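Potential RNA-dependent RNA polymerase (Human picobirnavirus, PDB 5I62) is an RNA-dependent RNA polymerase that probably serves both transcription and genome replication of this double-stranded RNA virus. Local coordinates at residues K138-G143 and S148-V153; Y168-M171 and R176-S179. All blocks are in the same frame, centred on the assembly; numbering follows the deposited sequence.

In the fold
Interactions 1 and 2 follow one another along the chain: the turn that leads into helix 150-157 closes before the hairpin of strands 168-173 and 176-189 begins, with strand 160-165 between them. Their centres lie 18 Å apart and their nearest atoms about 7 Å, so they do not touch, although both sit on the same side of the chain's centre. Side chains of interaction 2 pack against the loop 144-146 that joins the two segments of interaction 1, so the hairpin lies against that turn: M171 touches S144, W178 touches P145 and R176 touches Y146. P207 and F208 add a second link, the former touching M171 and the latter S142.

Interaction 1. Residues K138-G143 and S148-V153; sequences KSTNSG and SKRKAV
T140 lies over one face of the R150 guanidinium, with its OG1 2.9 Å from R150 NE but badly angled for a hydrogen bond, while water 1 sits at the edge of the group, in its plane. That water accepts from R150 NE and lies 2.9 Å from N141 O, to which it can donate, linking side chain and backbone. R150 NH1 has its own hydrogen bond to K137 O as a second hold. An extended chain from CG to NE carries the group past T140.

The backbones run side by side in the loop that leads into helix 150-157, with a single beta bridge between N141 and K149. R150 N donates to T140 O at 2.9 Å with the hydrogen almost in line (162°), and K151 N reaches a lone pair of K138 O, also at 2.9 Å. Beyond the bridge, S142 OG stands between its own backbone N and carbonyl carbon (chi1 67°) and accepts from S148 N at 2.9 Å. N141 OD1 accepts from the backbone N of G143, closing an Asx turn. On the buried side, S142 CB packs on V153 CG2 at 3.6 Å, and F208 of helix 208-228 touches S142, R150 and V153.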
loop_
_atom_site.group_PDB
_atom_site.type_symbol
_atom_site.label_atom_id
_atom_site.label_comp_id
_atom_site.label_asym_id
_atom_site.label_seq_id
_atom_site.Cartn_x
_atom_site.Cartn_y
_atom_site.Cartn_z
ATOM N N LYS A 138 -0.311 12.292 13.259
ATOM C CA LYS A 138 0.020 13.708 13.228
ATOM C C LYS A 138 1.528 13.925 13.245
ATOM O O LYS A 138 1.994 15.071 13.310
ATOM C CB LYS A 138 -0.718 14.442 14.348
ATOM C CG LYS A 138 -2.222 14.392 14.028
ATOM C CD LYS A 138 -3.103 15.146 14.993
ATOM C CE LYS A 138 -3.175 14.466 16.332
ATOM N NZ LYS A 138 -3.764 13.100 16.252
ATOM N N SER A 139 2.294 12.847 13.123
ATOM C CA SER A 139 3.702 12.891 12.766
ATOM C C SER A 139 3.931 13.113 11.279
ATOM O O SER A 139 5.051 13.481 10.889
ATOM C CB SER A 139 4.374 11.568 13.132
ATOM O OG SER A 139 5.671 11.498 12.572
ATOM N N THR A 140 2.927 12.887 10.437
ATOM C CA THR A 140 3.194 12.940 9.016
ATOM C C THR A 140 3.214 14.392 8.529
ATOM O O THR A 140 2.805 15.332 9.226
ATOM C CB THR A 140 2.196 12.078 8.228
ATOM O OG1 THR A 140 0.893 12.677 8.218
ATOM C CG2 THR A 140 2.075 10.709 8.863
ATOM N N ASN A 141 3.760 14.560 7.332
ATOM C CA ASN A 141 3.867 15.873 6.727
ATOM C C ASN A 141 2.478 16.417 6.407
ATOM O O ASN A 141 1.615 15.701 5.892
ATOM C CB ASN A 141 4.727 15.786 5.472
ATOM C CG ASN A 141 5.044 17.133 4.895
ATOM O OD1 ASN A 141 4.194 17.763 4.278
ATOM N ND2 ASN A 141 6.281 17.585 5.081
ATOM N N SER A 142 2.253 17.684 6.743
ATOM C CA SER A 142 0.952 18.312 6.549
ATOM C C SER A 142 0.686 18.695 5.102
ATOM O O SER A 142 -0.396 19.213 4.804
ATOM C CB SER A 142 0.834 19.564 7.437
ATOM O OG SER A 142 1.749 20.565 7.002
ATOM N N GLY A 143 1.644 18.474 4.210
ATOM C CA GLY A 143 1.509 18.894 2.840
ATOM C C GLY A 143 1.218 20.386 2.710
ATOM O O GLY A 143 1.594 21.224 3.548
ATOM N N SER A 148 4.637 21.098 7.131
ATOM C CA SER A 148 5.212 20.833 8.441
ATOM C C SER A 148 4.664 19.514 8.956
ATOM O O SER A 148 3.939 18.798 8.255
ATOM C CB SER A 148 4.899 21.954 9.441
ATOM O OG SER A 148 5.048 23.216 8.834
ATOM N N LYS A 149 5.008 19.192 10.197
ATOM C CA LYS A 149 4.338 18.092 10.873
ATOM C C LYS A 149 2.907 18.501 11.195
ATOM O O LYS A 149 2.663 19.618 11.663
ATOM C CB LYS A 149 5.089 17.702 12.143
ATOM C CG LYS A 149 6.266 16.747 11.889
ATOM C CD LYS A 149 7.363 16.879 12.923
ATOM C CE LYS A 149 6.809 17.265 14.276
ATOM N NZ LYS A 149 5.722 16.367 14.802
ATOM N N ARG A 150 1.965 17.596 10.909
ATOM C CA ARG A 150 0.551 17.847 11.161
ATOM C C ARG A 150 0.317 18.388 12.564
ATOM O O ARG A 150 -0.474 19.324 12.761
ATOM C CB ARG A 150 -0.236 16.556 10.971
ATOM C CG ARG A 150 -0.457 16.190 9.523
ATOM C CD ARG A 150 -0.992 14.774 9.421
ATOM N NE ARG A 150 -1.405 14.452 8.063
ATOM C CZ ARG A 150 -1.910 13.275 7.696
ATOM N NH1 ARG A 150 -2.057 12.310 8.587
ATOM N NH2 ARG A 150 -2.267 13.071 6.439
ATOM N N LYS A 151 0.992 17.792 13.550
ATOM C CA LYS A 151 0.790 18.153 14.947
ATOM C C LYS A 151 0.948 19.657 15.150
ATOM O O LYS A 151 0.188 20.278 15.902
ATOM C CB LYS A 151 1.788 17.366 15.793
ATOM C CG LYS A 151 1.559 17.373 17.283
ATOM C CD LYS A 151 2.667 16.573 17.952
ATOM C CE LYS A 151 2.170 15.923 19.233
ATOM N NZ LYS A 151 2.949 16.357 20.430
ATOM N N ALA A 152 1.895 20.262 14.428
ATOM C CA ALA A 152 2.236 21.666 14.585
ATOM C C ALA A 152 1.192 22.616 14.008
ATOM O O ALA A 152 1.192 23.798 14.360
ATOM C CB ALA A 152 3.582 21.936 13.922
ATOM N N VAL A 153 0.323 22.155 13.107
ATOM C CA VAL A 153 -0.505 23.069 12.328
ATOM C C VAL A 153 -1.995 22.775 12.465
ATOM O O VAL A 153 -2.802 23.337 11.723
ATOM C CB VAL A 153 -0.072 23.083 10.849
ATOM C CG1 VAL A 153 1.350 23.634 10.711
ATOM C CG2 VAL A 153 -0.199 21.650 10.213
HETATM O O HOH W 1 -1.252 15.717 5.286
#

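Interaction 2. Residues Y168-M171 and R176-S179; sequences YCVM and REWS
Two reciprocal backbone bonds join M171 and W178: W178 N donates to M171 O at 2.8 Å, and M171 N donates to W178 O at 3.0 Å, both nearly straight. They make this the hydrogen-bonded pair of an antiparallel register in which V170 and S179 form the adjoining non-hydrogen-bonded pair. Next to it, water 2 ties the two strands together again, accepting from C169 N at 2.9 Å and lying 2.8 Å from S179 OG. That hydroxyl is brought to the water by a first torsion which places OG anti to the backbone N (chi1 -157°). The same water sits at the edge of the Y168 ring, in its plane. A CA-H...O contact from S179 CA to C169 O supplements these bonds.

Packing divides between the two faces of the sheet. On the face bearing V170 and S179, the extended side chain of E177 crosses V170 at a slant, and its OE2 comes within 3.6 Å of V170 CG1. On the face bearing M171 and W178, the methionine chain bends at its last torsion (chi3 -54°) and brings CE toward the partner strand, 4.2 Å from W178 CB. The indole itself extends away from the methionine and rests against P145.

The two segments form part of a beta hairpin, strands 168-173 and 176-189, whose segment axes run at 158° and approach to 4.9 Å. It belongs to a mixed sheet in which 176-189 also pairs with 199-205 and 306-309. Strand 160-165 flanks it on the side of 168-173: V170 shares a backbone bond with Y163, and M171 touches V162. Helix 5-11 reaches the hairpin through Y11, which meets Y168 and S179, while the Y168 ring also meets that of Y315 at a steep angle.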
loop_
_atom_site.group_PDB
_atom_site.type_symbol
_atom_site.label_atom_id
_atom_site.label_comp_id
_atom_site.label_asym_id
_atom_site.label_seq_id
_atom_site.Cartn_x
_atom_site.Cartn_y
_atom_site.Cartn_z
ATOM N N TYR A 168 -8.932 24.148 -9.913
ATOM C CA TYR A 168 -8.290 24.521 -8.656
ATOM C C TYR A 168 -8.941 23.826 -7.471
ATOM O O TYR A 168 -10.151 23.616 -7.447
ATOM C CB TYR A 168 -8.345 26.035 -8.429
ATOM C CG TYR A 168 -7.665 26.822 -9.512
ATOM C CD1 TYR A 168 -6.278 26.936 -9.541
ATOM C CD2 TYR A 168 -8.397 27.406 -10.536
ATOM C CE1 TYR A 168 -5.634 27.649 -10.549
ATOM C CE2 TYR A 168 -7.766 28.119 -11.546
ATOM C CZ TYR A 168 -6.386 28.236 -11.543
ATOM O OH TYR A 168 -5.761 28.940 -12.544
ATOM N N CYS A 169 -8.130 23.505 -6.472
ATOM C CA CYS A 169 -8.614 22.971 -5.209
ATOM C C CYS A 169 -8.645 24.119 -4.204
ATOM O O CYS A 169 -7.593 24.612 -3.792
ATOM C CB CYS A 169 -7.719 21.835 -4.728
ATOM S SG CYS A 169 -8.167 21.154 -3.104
ATOM N N VAL A 170 -9.837 24.560 -3.825
ATOM C CA VAL A 170 -9.960 25.624 -2.834
ATOM C C VAL A 170 -9.920 25.008 -1.444
ATOM O O VAL A 170 -10.597 24.012 -1.180
ATOM C CB VAL A 170 -11.248 26.429 -3.056
ATOM C CG1 VAL A 170 -11.438 27.455 -1.936
ATOM C CG2 VAL A 170 -11.225 27.103 -4.435
ATOM N N MET A 171 -9.110 25.584 -0.554
ATOM C CA MET A 171 -9.015 25.129 0.835
ATOM C C MET A 171 -9.213 26.325 1.758
ATOM O O MET A 171 -8.323 27.176 1.875
ATOM C CB MET A 171 -7.679 24.451 1.106
ATOM C CG MET A 171 -7.336 23.362 0.092
ATOM S SD MET A 171 -6.033 22.271 0.656
ATOM C CE MET A 171 -4.718 23.453 1.067
ATOM N N ARG A 176 -8.329 31.402 6.593
ATOM C CA ARG A 176 -7.470 31.575 5.433
ATOM C C ARG A 176 -8.085 30.872 4.224
ATOM O O ARG A 176 -8.757 29.856 4.367
ATOM C CB ARG A 176 -6.080 30.984 5.682
ATOM C CG ARG A 176 -5.256 31.675 6.750
ATOM C CD ARG A 176 -5.564 31.129 8.142
ATOM N NE ARG A 176 -4.401 31.216 9.031
ATOM C CZ ARG A 176 -4.411 30.828 10.299
ATOM N NH1 ARG A 176 -5.527 30.337 10.829
ATOM N NH2 ARG A 176 -3.309 30.929 11.040
ATOM N N GLU A 177 -7.840 31.405 3.032
ATOM C CA GLU A 177 -8.118 30.678 1.796
ATOM C C GLU A 177 -6.798 30.384 1.101
ATOM O O GLU A 177 -6.072 31.307 0.718
ATOM C CB GLU A 177 -9.046 31.427 0.843
ATOM C CG GLU A 177 -9.098 30.678 -0.500
ATOM C CD GLU A 177 -10.222 31.103 -1.427
ATOM O OE1 GLU A 177 -11.187 31.772 -0.981
ATOM O OE2 GLU A 177 -10.130 30.753 -2.622
ATOM N N TRP A 178 -6.480 29.103 0.966
ATOM C CA TRP A 178 -5.319 28.642 0.217
ATOM C C TRP A 178 -5.773 27.954 -1.066
ATOM O O TRP A 178 -6.938 27.589 -1.230
ATOM C CB TRP A 178 -4.472 27.661 1.037
ATOM C CG TRP A 178 -3.974 28.147 2.371
ATOM C CD1 TRP A 178 -4.567 27.967 3.593
ATOM C CD2 TRP A 178 -2.758 28.861 2.621
ATOM N NE1 TRP A 178 -3.794 28.535 4.588
ATOM C CE2 TRP A 178 -2.681 29.089 4.016
ATOM C CE3 TRP A 178 -1.727 29.332 1.803
ATOM C CZ2 TRP A 178 -1.604 29.748 4.606
ATOM C CZ3 TRP A 178 -0.661 30.005 2.395
ATOM C CH2 TRP A 178 -0.613 30.205 3.782
ATOM N N SER A 179 -4.835 27.768 -1.982
ATOM C CA SER A 179 -5.061 26.916 -3.136
ATOM C C SER A 179 -4.320 25.606 -2.876
ATOM O O SER A 179 -3.139 25.626 -2.516
ATOM C CB SER A 179 -4.587 27.591 -4.425
ATOM O OG SER A 179 -5.253 27.049 -5.565
HETATM O O HOH W 2 -5.430 24.486 -6.571
#